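Local coordinates for type II secretion system protein H (Vibrio cholerae, PDB 4DQ9) that serves in the tip complex of the type II secretion pseudopilus, which is critical for recognising and binding proteases and toxins exported from the periplasm, at residues A6-A10 with Q140-T144; I35-R40 with L71-F75; G52-W56 with E110-F116; F75-G79 with V123-T127. Residue numbers count along the deposited sequence, not the author numbering.

Overall arrangement
Two four-stranded antiparallel sheets organise the contacts. Interaction 1 sets the long helix 2-27 against the sheet of strands 71-77, 126-132, 141-145 and 151-154; interaction 4 joins two neighbouring strands of that sheet and is held by backbone hydrogen bonds. Interaction 2 connects this sheet to the other one with apolar side chains and Arg40, and shares Phe75 with interaction 4. All four are partly buried; interaction 2, the most central, has no exposed residue among those touching, whereas the others have one each. Interaction 3, about 22 Å from interaction 1 (between centres), combines an aromatic cluster with a sodium site. Interactions 3 and 4 both reach the second subunit and meet at Phe116 and Thr124.

Interaction 1: A6-A10 with Q140-T144; sequences AKISA and QWRVT
Residues 6-10 are alpha-helical, with Ala10 N donating to Ala6 O at 2.9 Å, and lie beside the extended segment 141-144. The two short axes approach to 7.9 Å and run nearly parallel, at 13°; the closest CA pair is Lys7 with Trp141, 6.1 Å apart. The second segment opens at Gln140, whose O accepts a 2.9 Å hydrogen bond from Arg142 NH1. Trp141 then points toward the helix. Its chi1 of -82° and chi2 of 105° lay the indole flat on the backbone of Lys7: Lys7 CA sits 3.8 Å from the centroid of the five-membered ring and 2° off its normal, a CH-pi contact. The all-trans Lys7 side chain extends along the same ring, bringing Lys7 CD to 3.4 Å from Trp141 CZ2, while Ala10 CB meets Trp141 CB at 3.7 Å. This is the helix-on-sheet packing of the pilin-like fold, in which the long N-terminal helix lies against an antiparallel sheet. Arg142 turns its CB away from the helix. Val143 returns toward it, with chi1 at 174°, and places CG2 3.7 Å from Ala10 O; Phe13, Tyr14 and Leu17 of the same helix also touch this valine.

Interaction 2: I35-R40 with L71-F75; sequences IDVDTR and LQLDF. With NA (sodium ion), chain C.
A single water does the work of a direct backbone link here: water 1 donates to Val37 O at 2.8 Å and accepts from Leu73 N at 3.0 Å, bridging the turn after strand 31-36 to strand 71-77. Residues 35-36 are extended; the chain then turns through Val37, Asp38 and Thr39, and Arg40 adopts phi/psi of 61°/44°. Weak hydrogen bonds to Asp36 O come from Arg40 N (2.9 Å) and Thr39 N (3.4 Å). Residues 71-75 remain extended, and the closest CA pairs are Val37 with Asp74 (6.1 Å) and Arg40 with Leu73 (6.0 Å).

Apolar groups make up much of the interface. Ile35 CG2 lies 3.7 Å from Leu73 CD1, and Ile35 CD1 sits over the Phe75 face, 3.9 Å from the ring centroid and 24° off its normal. Phe75 has chi1 of 75°, and Val37 CG1 meets the ring edge at CD1, 3.7 Å away. Arg40 (chi1 m, chi2 t, chi3 m) runs beside Leu71-Leu73 and has as much area covered as Leu73, 83 Å²; its CD is 3.2 Å from Leu71 O, and Arg40 NH1 donates weakly to the same oxygen at 3.4 Å.

Asp36 points its CB away and binds sodium through OD2 at 2.7 Å, with Thr43 completing the protein ligands. The contact thus connects the two sheets of this pseudopilin through hydrophobic side chains and Arg40, while water and guanidinium serve backbone polar groups.

Interaction 3: G52-W56 with E110-F116; sequences GWQKW and EPAPQLF. With NA (sodium ion), chain D.
Two sites join the corner leading into strand 54-66 to the approach to strand 115-117, the outer strands of one antiparallel sheet in this pseudopilin: an aromatic-proline cluster and a sodium site. The chain turns at Trp53, then extends through Gln54 and Lys55. Pro111, Ala112 and Pro113 run in a polyproline-like conformation (phi -60° to -69°, psi 143° to 148°). Gln114 and Leu115 form a classic beta bulge opposite Val33. The nearest CA pair is Gln54 with Glu110, 6.1 Å apart.

The apolar part centres on Trp53, whose chi1 of -64° and chi2 of 103° turn the indole onto Pro113. Pro113 CD lies 3.4 Å from the centroid of the five-membered ring and 7° off its normal, a CH-pi contact. Ala112 CB stands 4.1 Å from Trp53 CD1. Trp53 CZ2 meets Phe116 CD1 at 3.6 Å, with the six-membered rings oblique at 42°; Phe116 also packs on Gly52 of the second subunit.

Polar contacts begin with water 2, which donates to Trp53 O at 3.0 Å and accepts weakly from Glu110 N at 3.3 Å. The Glu110 carboxylate also forms a salt bridge with Arg34, and Gln54 NE2 donates to Lys51 O. Metal coordination ties both segments together: the sodium ion is bound by Gln54 OE1 at 2.7 Å, Lys55 N at 2.8 Å, Glu110 OE2 at 2.9 Å and water 3 at 2.8 Å.

Interaction 4: F75-G79 with V123-T127; sequences FELGG and VTPFT
Thr127 and Glu76 bury more surface here than any other residues and form the antiparallel hydrogen-bonded pair of this sheet edge, CA atoms 5.2 Å apart. Glu76 N donates to Thr127 O and Thr127 N to Glu76 O, both at 2.9 Å. Their side chains share one sheet face, where Glu76 OE1 is 3.7 Å from Thr127 CB. On the other face Leu77 and Phe126 form the non-hydrogen-bonded pair, CA-CA 4.4 Å, with Leu77 CD2 4.2 Å from Phe126 CB; Phe126, chi1 76°, packs onto helix 2-27 at Phe13 and Leu17.

Past the strand end, Gly78 takes phi/psi of 60°/-129°, a positive phi that favours glycine, and its N donates to Pro125 O at 2.9 Å. Water 4 donates to Gly78 O at 2.8 Å and lies 3.1 Å from Thr127 OG1 in a hydrogen bond. Thr124 and Pro125 also meet the second subunit at Ala49 and Asp50. Three direct backbone hydrogen bonds thus fix the strand register and carry the pairing into the turn.

Interaction 1: A6-A10 with Q140-T144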
# COMPACT_ATOMS: atom_id res chain seq x y z
N ALA A 6 4.32 -15.63 -25.33
CA ALA A 6 5.08 -15.12 -24.18
C ALA A 6 5.67 -13.75 -24.50
O ALA A 6 5.66 -12.82 -23.68
CB ALA A 6 6.21 -16.11 -23.82
N LYS A 7 6.24 -13.58 -25.68
CA LYS A 7 6.78 -12.31 -26.12
C LYS A 7 5.69 -11.19 -26.08
O LYS A 7 5.88 -10.12 -25.61
CB LYS A 7 7.31 -12.40 -27.52
CG LYS A 7 7.91 -11.09 -28.02
CD LYS A 7 8.69 -11.27 -29.31
CE LYS A 7 9.08 -9.90 -29.85
NZ LYS A 7 9.81 -10.04 -31.12
N ILE A 8 4.57 -11.49 -26.68
CA ILE A 8 3.46 -10.55 -26.82
C ILE A 8 3.01 -10.17 -25.42
O ILE A 8 2.67 -8.94 -25.18
CB ILE A 8 2.31 -11.21 -27.60
CG1 ILE A 8 2.69 -11.32 -29.06
CG2 ILE A 8 1.00 -10.42 -27.40
CD1 ILE A 8 1.63 -12.04 -29.91
N SER A 9 2.94 -11.16 -24.52
CA SER A 9 2.50 -10.90 -23.12
C SER A 9 3.53 -10.06 -22.39
O SER A 9 3.11 -9.13 -21.62
CB SER A 9 2.24 -12.16 -22.35
OG SER A 9 1.13 -12.81 -22.83
N ALA A 10 4.79 -10.20 -22.71
CA ALA A 10 5.83 -9.41 -22.01
C ALA A 10 5.78 -7.98 -22.56
O ALA A 10 5.83 -6.98 -21.80
CB ALA A 10 7.24 -10.06 -22.20
N GLN A 140 14.00 -15.76 -19.29
CA GLN A 140 12.77 -15.78 -20.15
C GLN A 140 12.45 -14.37 -20.60
O GLN A 140 13.15 -13.42 -20.20
CB GLN A 140 11.59 -16.39 -19.33
CG GLN A 140 11.74 -17.85 -18.98
CD GLN A 140 11.65 -18.82 -20.14
OE1 GLN A 140 11.38 -18.45 -21.26
NE2 GLN A 140 11.76 -20.11 -19.85
N TRP A 141 11.41 -14.18 -21.42
CA TRP A 141 10.95 -12.81 -21.70
C TRP A 141 10.63 -12.26 -20.31
O TRP A 141 9.95 -12.89 -19.51
CB TRP A 141 9.70 -12.86 -22.58
CG TRP A 141 10.05 -13.03 -24.01
CD1 TRP A 141 9.95 -14.15 -24.79
CD2 TRP A 141 10.53 -12.00 -24.86
NE1 TRP A 141 10.38 -13.88 -26.06
CE2 TRP A 141 10.78 -12.56 -26.12
CE3 TRP A 141 10.84 -10.64 -24.65
CZ2 TRP A 141 11.30 -11.80 -27.15
CZ3 TRP A 141 11.37 -9.91 -25.63
CH2 TRP A 141 11.60 -10.48 -26.89
N ARG A 142 11.08 -11.05 -20.10
CA ARG A 142 10.98 -10.44 -18.76
C ARG A 142 10.97 -8.93 -18.87
O ARG A 142 11.43 -8.33 -19.83
CB ARG A 142 12.09 -10.91 -17.85
CG ARG A 142 13.40 -10.61 -18.22
CD ARG A 142 14.44 -11.52 -17.48
NE ARG A 142 15.80 -11.14 -17.89
CZ ARG A 142 16.41 -11.55 -19.00
NH1 ARG A 142 15.84 -12.39 -19.83
NH2 ARG A 142 17.67 -11.15 -19.28
N VAL A 143 10.32 -8.35 -17.87
CA VAL A 143 10.36 -6.93 -17.69
C VAL A 143 10.98 -6.68 -16.32
O VAL A 143 10.58 -7.35 -15.34
CB VAL A 143 8.96 -6.34 -17.73
CG1 VAL A 143 9.05 -4.88 -17.38
CG2 VAL A 143 8.35 -6.47 -19.15
N THR A 144 11.93 -5.75 -16.23
CA THR A 144 12.62 -5.47 -14.99
C THR A 144 12.57 -3.98 -14.72
O THR A 144 12.76 -3.17 -15.65
CB THR A 144 14.09 -5.86 -15.03
OG1 THR A 144 14.74 -5.06 -16.04
CG2 THR A 144 14.26 -7.27 -15.37

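Interaction 2: I35-R40 with L71-F75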
# COMPACT_ATOMS: atom_id res chain seq x y z
N ILE A 35 0.67 -8.62 -8.71
CA ILE A 35 0.90 -9.81 -9.45
C ILE A 35 0.33 -11.00 -8.65
O ILE A 35 0.66 -11.18 -7.48
CB ILE A 35 2.44 -9.98 -9.57
CG1 ILE A 35 3.12 -8.72 -10.14
CG2 ILE A 35 2.76 -11.25 -10.42
CD1 ILE A 35 4.68 -8.68 -10.01
N ASP A 36 -0.50 -11.83 -9.29
CA ASP A 36 -1.10 -13.03 -8.68
C ASP A 36 -0.59 -14.22 -9.47
O ASP A 36 -1.05 -14.53 -10.53
CB ASP A 36 -2.59 -12.92 -8.68
CG ASP A 36 -3.16 -11.71 -7.77
OD1 ASP A 36 -2.69 -11.50 -6.59
OD2 ASP A 36 -4.25 -11.06 -8.11
N VAL A 37 0.46 -14.84 -8.97
CA VAL A 37 1.16 -15.89 -9.72
C VAL A 37 0.28 -17.09 -9.86
O VAL A 37 0.34 -17.78 -10.83
CB VAL A 37 2.53 -16.25 -9.07
CG1 VAL A 37 3.50 -15.12 -9.16
CG2 VAL A 37 2.52 -16.76 -7.59
N ASP A 38 -0.58 -17.35 -8.85
CA ASP A 38 -1.39 -18.56 -8.95
C ASP A 38 -2.49 -18.51 -9.99
O ASP A 38 -2.81 -19.55 -10.53
CB ASP A 38 -1.91 -18.96 -7.56
CG ASP A 38 -0.78 -19.26 -6.58
OD1 ASP A 38 0.35 -19.58 -7.04
OD2 ASP A 38 -0.97 -19.13 -5.34
N THR A 39 -3.03 -17.34 -10.30
CA THR A 39 -4.08 -17.15 -11.27
C THR A 39 -3.51 -16.49 -12.57
O THR A 39 -4.27 -16.32 -13.51
CB THR A 39 -5.22 -16.26 -10.68
OG1 THR A 39 -4.60 -15.03 -10.24
CG2 THR A 39 -5.93 -17.02 -9.54
N ARG A 40 -2.23 -16.18 -12.59
CA ARG A 40 -1.52 -15.62 -13.74
C ARG A 40 -2.17 -14.26 -14.11
O ARG A 40 -2.34 -13.98 -15.29
CB ARG A 40 -1.53 -16.61 -14.91
CG ARG A 40 -1.00 -18.03 -14.49
CD ARG A 40 -1.21 -19.18 -15.44
NE ARG A 40 -2.63 -19.43 -15.75
CZ ARG A 40 -3.24 -19.10 -16.90
NH1 ARG A 40 -2.55 -18.64 -17.93
NH2 ARG A 40 -4.55 -19.29 -17.06
N LEU A 71 0.71 -20.31 -20.73
CA LEU A 71 1.74 -19.45 -20.19
C LEU A 71 1.72 -19.42 -18.67
O LEU A 71 0.65 -19.64 -18.06
CB LEU A 71 1.60 -17.98 -20.67
CG LEU A 71 1.78 -17.88 -22.15
CD1 LEU A 71 1.42 -16.47 -22.55
CD2 LEU A 71 3.24 -18.15 -22.51
N GLN A 72 2.89 -19.15 -18.10
CA GLN A 72 3.10 -18.99 -16.65
C GLN A 72 3.71 -17.60 -16.46
O GLN A 72 4.38 -17.07 -17.38
CB GLN A 72 4.09 -19.98 -16.07
CG GLN A 72 3.73 -21.48 -16.26
CD GLN A 72 2.70 -21.90 -15.33
OE1 GLN A 72 1.82 -21.11 -14.97
NE2 GLN A 72 2.77 -23.15 -14.88
N LEU A 73 3.53 -17.08 -15.26
CA LEU A 73 4.35 -15.97 -14.90
C LEU A 73 4.99 -16.16 -13.49
O LEU A 73 4.53 -16.96 -12.66
CB LEU A 73 3.71 -14.66 -14.98
CG LEU A 73 2.43 -14.40 -14.23
CD1 LEU A 73 2.66 -14.12 -12.80
CD2 LEU A 73 1.83 -13.14 -14.80
N ASP A 74 6.03 -15.39 -13.27
CA ASP A 74 6.75 -15.39 -12.00
C ASP A 74 7.44 -14.08 -11.75
O ASP A 74 7.54 -13.26 -12.69
CB ASP A 74 7.74 -16.54 -11.99
CG ASP A 74 8.07 -17.05 -10.59
OD1 ASP A 74 7.69 -16.43 -9.53
OD2 ASP A 74 8.66 -18.20 -10.51
N PHE A 75 7.84 -13.80 -10.53
CA PHE A 75 8.45 -12.51 -10.28
C PHE A 75 9.45 -12.64 -9.08
O PHE A 75 9.32 -13.55 -8.24
CB PHE A 75 7.47 -11.35 -10.06
CG PHE A 75 6.79 -11.31 -8.73
CD1 PHE A 75 5.76 -12.22 -8.43
CD2 PHE A 75 7.12 -10.33 -7.81
CE1 PHE A 75 5.08 -12.21 -7.21
CE2 PHE A 75 6.47 -10.30 -6.55
CZ PHE A 75 5.45 -11.28 -6.24
NA NA C . -3.52 -9.39 -10.14
O HOH W 1 2.18 -18.20 -12.86

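Interaction 3: G52-W56 with E110-F116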
# COMPACT_ATOMS: atom_id res chain seq x y z
N GLY A 52 -8.38 3.73 -0.72
CA GLY A 52 -7.14 3.00 -0.72
C GLY A 52 -6.80 2.52 -2.12
O GLY A 52 -7.14 3.24 -3.07
N TRP A 53 -6.18 1.33 -2.24
CA TRP A 53 -5.88 0.78 -3.59
C TRP A 53 -7.18 0.29 -4.29
O TRP A 53 -7.96 -0.52 -3.75
CB TRP A 53 -4.90 -0.39 -3.53
CG TRP A 53 -3.52 0.06 -3.00
CD1 TRP A 53 -2.96 -0.10 -1.80
CD2 TRP A 53 -2.53 0.75 -3.79
NE1 TRP A 53 -1.71 0.42 -1.75
CE2 TRP A 53 -1.43 1.01 -2.96
CE3 TRP A 53 -2.49 1.19 -5.10
CZ2 TRP A 53 -0.24 1.61 -3.47
CZ3 TRP A 53 -1.34 1.80 -5.57
CH2 TRP A 53 -0.27 2.07 -4.75
N GLN A 54 -7.39 0.78 -5.51
CA GLN A 54 -8.52 0.35 -6.32
C GLN A 54 -8.05 0.07 -7.70
O GLN A 54 -7.07 0.65 -8.15
CB GLN A 54 -9.70 1.36 -6.29
CG GLN A 54 -10.29 1.61 -4.90
CD GLN A 54 -11.10 0.42 -4.33
OE1 GLN A 54 -11.65 -0.41 -5.07
NE2 GLN A 54 -11.17 0.34 -3.01
N LYS A 55 -8.77 -0.79 -8.44
CA LYS A 55 -8.43 -0.92 -9.85
C LYS A 55 -8.52 0.45 -10.59
O LYS A 55 -9.46 1.25 -10.37
CB LYS A 55 -9.32 -1.96 -10.55
CG LYS A 55 -9.25 -3.35 -10.03
CD LYS A 55 -10.24 -4.22 -10.82
CE LYS A 55 -10.21 -5.61 -10.29
NZ LYS A 55 -11.34 -6.33 -10.97
N TRP A 56 -7.56 0.76 -11.43
CA TRP A 56 -7.55 2.11 -12.08
C TRP A 56 -8.55 2.11 -13.23
O TRP A 56 -8.22 1.60 -14.31
CB TRP A 56 -6.13 2.45 -12.54
CG TRP A 56 -5.99 3.78 -13.15
CD1 TRP A 56 -6.65 4.92 -12.79
CD2 TRP A 56 -5.20 4.14 -14.31
NE1 TRP A 56 -6.33 5.95 -13.63
CE2 TRP A 56 -5.42 5.51 -14.55
CE3 TRP A 56 -4.32 3.45 -15.16
CZ2 TRP A 56 -4.78 6.19 -15.59
CZ3 TRP A 56 -3.70 4.16 -16.20
CH2 TRP A 56 -3.94 5.49 -16.39
N GLU A 110 -9.42 -4.50 -2.04
CA GLU A 110 -8.53 -4.83 -3.16
C GLU A 110 -7.11 -5.05 -2.61
O GLU A 110 -6.53 -4.13 -2.07
CB GLU A 110 -8.55 -3.64 -4.11
CG GLU A 110 -7.98 -3.80 -5.50
CD GLU A 110 -8.73 -4.79 -6.38
OE1 GLU A 110 -8.06 -5.76 -6.82
OE2 GLU A 110 -9.96 -4.64 -6.60
N PRO A 111 -6.55 -6.26 -2.75
CA PRO A 111 -5.21 -6.56 -2.15
C PRO A 111 -4.13 -5.65 -2.70
O PRO A 111 -4.17 -5.31 -3.89
CB PRO A 111 -4.95 -8.04 -2.51
CG PRO A 111 -6.31 -8.60 -2.84
CD PRO A 111 -7.13 -7.44 -3.42
N ALA A 112 -3.18 -5.26 -1.84
CA ALA A 112 -2.20 -4.25 -2.18
C ALA A 112 -1.22 -4.71 -3.23
O ALA A 112 -0.84 -5.89 -3.32
CB ALA A 112 -1.44 -3.87 -0.98
N PRO A 113 -0.81 -3.78 -4.05
CA PRO A 113 0.21 -4.13 -5.08
C PRO A 113 1.54 -4.45 -4.47
O PRO A 113 1.89 -3.84 -3.42
CB PRO A 113 0.36 -2.80 -5.86
CG PRO A 113 -0.11 -1.73 -4.81
CD PRO A 113 -1.13 -2.36 -4.04
N GLN A 114 2.32 -5.35 -5.07
CA GLN A 114 3.70 -5.60 -4.66
C GLN A 114 4.61 -4.62 -5.36
O GLN A 114 5.71 -4.34 -4.87
CB GLN A 114 4.21 -7.00 -5.01
CG GLN A 114 3.37 -8.06 -4.42
CD GLN A 114 2.33 -8.59 -5.46
OE1 GLN A 114 1.92 -7.87 -6.44
NE2 GLN A 114 1.97 -9.85 -5.31
N LEU A 115 4.17 -4.06 -6.46
CA LEU A 115 4.95 -3.07 -7.21
C LEU A 115 4.38 -1.69 -7.09
O LEU A 115 3.25 -1.47 -7.56
CB LEU A 115 5.12 -3.47 -8.70
CG LEU A 115 5.50 -4.90 -9.07
CD1 LEU A 115 5.61 -5.00 -10.62
CD2 LEU A 115 6.81 -5.23 -8.36
N PHE A 116 5.09 -0.76 -6.45
CA PHE A 116 4.67 0.58 -6.35
C PHE A 116 5.20 1.40 -7.49
O PHE A 116 6.39 1.29 -7.86
CB PHE A 116 5.02 1.20 -5.00
CG PHE A 116 4.55 0.38 -3.83
CD1 PHE A 116 3.20 0.47 -3.45
CD2 PHE A 116 5.38 -0.42 -3.10
CE1 PHE A 116 2.76 -0.29 -2.34
CE2 PHE A 116 4.88 -1.26 -2.04
CZ PHE A 116 3.55 -1.10 -1.66
NA NA D . -11.03 -1.97 -7.22
O HOH W 2 -8.69 -1.46 -1.00
O HOH W 3 -13.19 -1.68 -8.97

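Interaction 4: F75-G79 with V123-T127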
# COMPACT_ATOMS: atom_id res chain seq x y z
N PHE A 75 7.84 -13.80 -10.53
CA PHE A 75 8.45 -12.51 -10.28
C PHE A 75 9.45 -12.64 -9.08
O PHE A 75 9.32 -13.55 -8.24
CB PHE A 75 7.47 -11.35 -10.06
CG PHE A 75 6.79 -11.31 -8.73
CD1 PHE A 75 5.76 -12.22 -8.43
CD2 PHE A 75 7.12 -10.33 -7.81
CE1 PHE A 75 5.08 -12.21 -7.21
CE2 PHE A 75 6.47 -10.30 -6.55
CZ PHE A 75 5.45 -11.28 -6.24
N GLU A 76 10.37 -11.69 -9.07
CA GLU A 76 11.40 -11.51 -8.05
C GLU A 76 11.29 -10.05 -7.64
O GLU A 76 11.05 -9.16 -8.51
CB GLU A 76 12.84 -11.72 -8.58
CG GLU A 76 13.21 -13.05 -8.94
CD GLU A 76 14.43 -13.15 -9.78
OE1 GLU A 76 14.76 -12.25 -10.61
OE2 GLU A 76 15.06 -14.21 -9.63
N LEU A 77 11.40 -9.77 -6.34
CA LEU A 77 11.62 -8.41 -5.83
C LEU A 77 13.02 -8.16 -5.49
O LEU A 77 13.59 -8.88 -4.69
CB LEU A 77 10.80 -8.20 -4.53
CG LEU A 77 9.31 -8.43 -4.79
CD1 LEU A 77 8.45 -8.40 -3.50
CD2 LEU A 77 8.72 -7.42 -5.72
N GLY A 78 13.56 -7.12 -6.13
CA GLY A 78 14.91 -6.67 -5.87
C GLY A 78 15.83 -7.84 -6.18
O GLY A 78 15.68 -8.50 -7.21
N GLY A 79 16.69 -8.15 -5.24
CA GLY A 79 17.63 -9.24 -5.45
C GLY A 79 17.14 -10.56 -4.95
O GLY A 79 17.92 -11.51 -4.85
N VAL A 123 10.04 3.24 -9.01
CA VAL A 123 9.27 2.02 -9.20
C VAL A 123 10.00 0.99 -8.35
O VAL A 123 11.23 0.90 -8.37
CB VAL A 123 9.17 1.58 -10.71
CG1 VAL A 123 8.56 0.20 -10.88
CG2 VAL A 123 8.47 2.64 -11.63
N THR A 124 9.20 0.16 -7.70
CA THR A 124 9.76 -0.96 -6.94
C THR A 124 10.69 -1.85 -7.80
O THR A 124 10.28 -2.24 -8.91
CB THR A 124 8.65 -1.86 -6.42
OG1 THR A 124 7.70 -1.07 -5.67
CG2 THR A 124 9.15 -3.11 -5.72
N PRO A 125 11.95 -2.15 -7.32
CA PRO A 125 12.82 -2.98 -8.16
C PRO A 125 12.28 -4.36 -8.26
O PRO A 125 11.94 -4.95 -7.26
CB PRO A 125 14.15 -2.87 -7.49
CG PRO A 125 14.08 -1.60 -6.64
CD PRO A 125 12.69 -1.50 -6.21
N PHE A 126 12.19 -4.89 -9.47
CA PHE A 126 11.63 -6.24 -9.62
C PHE A 126 12.02 -6.79 -10.99
O PHE A 126 12.42 -6.02 -11.90
CB PHE A 126 10.06 -6.22 -9.50
CG PHE A 126 9.41 -5.67 -10.76
CD1 PHE A 126 9.31 -4.27 -11.09
CD2 PHE A 126 8.94 -6.57 -11.78
CE1 PHE A 126 8.81 -3.81 -12.28
CE2 PHE A 126 8.44 -6.09 -12.96
CZ PHE A 126 8.34 -4.71 -13.28
N THR A 127 11.75 -8.10 -11.17
CA THR A 127 11.78 -8.79 -12.47
C THR A 127 10.46 -9.60 -12.58
O THR A 127 10.17 -10.32 -11.59
CB THR A 127 12.96 -9.68 -12.59
OG1 THR A 127 14.12 -8.87 -12.56
CG2 THR A 127 12.93 -10.41 -13.95
O HOH W 4 14.84 -7.79 -9.74